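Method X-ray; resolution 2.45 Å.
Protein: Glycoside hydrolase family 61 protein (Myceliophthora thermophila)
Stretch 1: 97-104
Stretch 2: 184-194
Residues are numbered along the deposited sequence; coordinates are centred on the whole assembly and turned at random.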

# COMPACT_ATOMS: atom_id res chain seq x y z
N SER A 97 -6.68 -0.95 -13.85
CA SER A 97 -5.71 -0.76 -14.94
C SER A 97 -5.63 0.69 -15.34
O SER A 97 -6.53 1.48 -15.02
CB SER A 97 -6.10 -1.57 -16.17
OG SER A 97 -7.34 -1.11 -16.65
N GLY A 98 -4.56 1.03 -16.04
CA GLY A 98 -4.31 2.40 -16.44
C GLY A 98 -3.70 3.24 -15.32
O GLY A 98 -3.33 2.72 -14.26
N ALA A 99 -3.60 4.54 -15.55
CA ALA A 99 -2.94 5.44 -14.63
C ALA A 99 -3.99 6.10 -13.80
O ALA A 99 -4.27 7.28 -13.94
CB ALA A 99 -2.12 6.46 -15.39
N GLY A 100 -4.61 5.30 -12.94
CA GLY A 100 -5.59 5.79 -12.00
C GLY A 100 -5.10 5.79 -10.58
O GLY A 100 -5.73 6.38 -9.70
N TRP A 101 -3.98 5.13 -10.31
CA TRP A 101 -3.53 5.01 -8.91
C TRP A 101 -2.84 6.27 -8.37
O TRP A 101 -1.87 6.77 -8.96
CB TRP A 101 -2.57 3.86 -8.73
CG TRP A 101 -3.22 2.57 -9.01
CD1 TRP A 101 -3.23 1.92 -10.18
CD2 TRP A 101 -3.97 1.76 -8.08
NE1 TRP A 101 -3.92 0.76 -10.06
CE2 TRP A 101 -4.40 0.64 -8.77
CE3 TRP A 101 -4.32 1.89 -6.73
CZ2 TRP A 101 -5.16 -0.37 -8.17
CZ3 TRP A 101 -5.06 0.87 -6.13
CH2 TRP A 101 -5.46 -0.24 -6.84
N PHE A 102 -3.32 6.75 -7.24
CA PHE A 102 -2.67 7.86 -6.59
C PHE A 102 -2.42 7.52 -5.11
O PHE A 102 -3.21 6.84 -4.48
CB PHE A 102 -3.52 9.12 -6.77
CG PHE A 102 -4.91 9.01 -6.20
CD1 PHE A 102 -5.95 8.52 -6.97
CD2 PHE A 102 -5.18 9.39 -4.88
CE1 PHE A 102 -7.23 8.42 -6.45
CE2 PHE A 102 -6.46 9.29 -4.36
CZ PHE A 102 -7.49 8.80 -5.15
N LYS A 103 -1.30 8.02 -4.59
CA LYS A 103 -0.94 7.85 -3.18
C LYS A 103 -1.74 8.77 -2.28
O LYS A 103 -1.87 9.96 -2.56
CB LYS A 103 0.55 8.13 -2.96
CG LYS A 103 1.44 6.98 -3.38
CD LYS A 103 2.82 7.40 -3.86
CE LYS A 103 3.74 7.83 -2.73
NZ LYS A 103 5.12 8.12 -3.18
N ILE A 104 -2.23 8.20 -1.18
CA ILE A 104 -2.81 8.99 -0.11
C ILE A 104 -1.95 9.00 1.15
O ILE A 104 -2.11 9.87 1.98
CB ILE A 104 -4.23 8.51 0.23
CG1 ILE A 104 -4.22 7.13 0.84
CG2 ILE A 104 -5.10 8.49 -1.02
CD1 ILE A 104 -5.60 6.70 1.26
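Stretch 2 184-194: EPAASYKAAIP

Short antiparallel pairings illustrate a general principle: where a backbone ladder is brief, side chains on its two faces often extend the contact beyond it. In this family 61 glycoside hydrolase, stretch 2 runs antiparallel to stretch 1, and the ladder centres on Trp 101 and Ala 191. Trp 101 N donates to Ala 191 O at 3.0 Å, and Ala 191 N donates to Trp 101 O at 2.7 Å, closing the small ring of a hydrogen-bonded pair with a CA to CA separation of 5.1 Å. Carbonyls continue the contact beyond this pair through CA-H...O approaches: Lys 190 CA lies 3.1 Å from Trp 101 O, Ala 99 CA 3.4 Å from Ala 191 O, and Ala 192 CA 3.3 Å from Gly 98 O.

Before the pairing, stretch 2 makes a compact turn. Residues 187 to 189 have helical phi/psi values, and Tyr 189 N bonds to Ala 186 O at 3.0 Å, while Lys 190 N bonds to Ala 187 O at 3.2 Å. From Lys 190 the backbone is extended. Water spans the gap at both ends of the ladder: one molecule donates to Gly 98 O (2.7 Å) and accepts from Ile 193 N (3.1 Å), and another accepts from Lys 103 N (3.1 Å) and donates to Tyr 189 O (2.4 Å).

Side chains alternate along the strand, so Trp 101 and Phe 102 point to opposite faces of the sheet. Trp 101 shares its face with Ala 191, whose methyl is small. With chi1 m and chi2 at 93°, its indole turns one ring face to Ile 193, whose CB points toward stretch 1, while Ala 191 O lies at the ring edge. With chi1 m and chi2 t, Ile 193 places CD1 over that face, 3.5 Å from the centroid of the Trp 101 five-membered ring and 3.3 Å from Trp 101 CG, a CH-pi contact.

Phe 102 repeats the motif on the other face with a different rotamer. With chi1 p and chi2 at -89°, it presents one ring face to Pro 185, whose CB points toward stretch 1 and which reaches it from before the turn. Pro 185 CG, at the tip of a C-gamma endo ring, stands 3.6 Å from the centroid of the Phe 102 ring and 17° off its normal, a CH-pi contact. Lys 190 lies on this face too, but its m, t, t, t chain leads its end away from stretch 1; the aliphatic part stays close, with Lys 190 CB 3.4 Å from Ala 99 O and CG 4.0 Å from Gly 100 O. Thus each ring has one face covered by an aliphatic carbon from a residue outside the central pair.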

# COMPACT_ATOMS: atom_id res chain seq x y z
N GLU A 184 -10.37 15.67 -7.49
CA GLU A 184 -9.80 14.55 -8.20
C GLU A 184 -8.33 14.87 -8.44
O GLU A 184 -7.97 15.99 -8.79
CB GLU A 184 -10.55 14.28 -9.50
CG GLU A 184 -11.79 13.40 -9.30
CD GLU A 184 -12.10 12.45 -10.46
OE1 GLU A 184 -11.71 12.75 -11.62
OE2 GLU A 184 -12.74 11.40 -10.21
N PRO A 185 -7.45 13.90 -8.18
CA PRO A 185 -6.05 14.20 -8.41
C PRO A 185 -5.73 14.40 -9.89
O PRO A 185 -6.25 13.69 -10.74
CB PRO A 185 -5.31 12.97 -7.84
CG PRO A 185 -6.36 11.93 -7.62
CD PRO A 185 -7.65 12.64 -7.44
N ALA A 186 -4.87 15.37 -10.17
CA ALA A 186 -4.38 15.61 -11.51
C ALA A 186 -3.56 14.44 -12.00
O ALA A 186 -3.14 13.59 -11.21
CB ALA A 186 -3.54 16.89 -11.54
N ALA A 187 -3.32 14.40 -13.31
CA ALA A 187 -2.58 13.30 -13.94
C ALA A 187 -1.17 13.13 -13.35
O ALA A 187 -0.65 12.01 -13.35
CB ALA A 187 -2.52 13.51 -15.46
N SER A 188 -0.57 14.20 -12.84
CA SER A 188 0.77 14.14 -12.24
C SER A 188 0.82 13.44 -10.88
O SER A 188 1.90 13.17 -10.35
CB SER A 188 1.33 15.56 -12.07
OG SER A 188 0.42 16.31 -11.30
N TYR A 189 -0.36 13.18 -10.31
CA TYR A 189 -0.48 12.47 -9.03
C TYR A 189 -0.77 10.99 -9.25
O TYR A 189 -0.69 10.18 -8.33
CB TYR A 189 -1.59 13.08 -8.15
CG TYR A 189 -1.24 14.39 -7.46
CD1 TYR A 189 -0.36 14.41 -6.40
CD2 TYR A 189 -1.82 15.59 -7.85
CE1 TYR A 189 -0.03 15.59 -5.75
CE2 TYR A 189 -1.50 16.79 -7.21
CZ TYR A 189 -0.59 16.77 -6.15
OH TYR A 189 -0.26 17.93 -5.49
N LYS A 190 -1.10 10.63 -10.49
CA LYS A 190 -1.54 9.28 -10.81
C LYS A 190 -0.45 8.48 -11.51
O LYS A 190 0.38 9.06 -12.22
CB LYS A 190 -2.77 9.33 -11.72
CG LYS A 190 -4.04 9.80 -11.04
CD LYS A 190 -5.02 10.28 -12.10
CE LYS A 190 -6.47 10.15 -11.65
NZ LYS A 190 -7.33 10.89 -12.60
N ALA A 191 -0.49 7.15 -11.30
CA ALA A 191 0.39 6.17 -11.94
C ALA A 191 -0.34 4.86 -12.24
O ALA A 191 -1.40 4.57 -11.67
CB ALA A 191 1.56 5.86 -11.04
N ALA A 192 0.24 4.09 -13.13
CA ALA A 192 -0.16 2.72 -13.34
C ALA A 192 0.58 1.82 -12.36
O ALA A 192 1.67 2.17 -11.88
CB ALA A 192 0.16 2.30 -14.77
N ILE A 193 -0.02 0.68 -12.06
CA ILE A 193 0.65 -0.34 -11.25
C ILE A 193 0.35 -1.71 -11.86
O ILE A 193 -0.82 -2.08 -11.99
CB ILE A 193 0.14 -0.37 -9.81
CG1 ILE A 193 0.17 1.02 -9.19
CG2 ILE A 193 1.00 -1.28 -8.97
CD1 ILE A 193 -0.55 1.05 -7.85
N PRO A 194 1.37 -2.47 -12.27
CA PRO A 194 2.78 -2.07 -12.32
C PRO A 194 3.02 -0.89 -13.25
O PRO A 194 2.19 -0.64 -14.12
CB PRO A 194 3.48 -3.31 -12.89
CG PRO A 194 2.41 -4.03 -13.64
CD PRO A 194 1.14 -3.79 -12.89
O HOH W 1 -2.80 0.29 -13.29
O HOH W 2 0.17 10.31 -6.09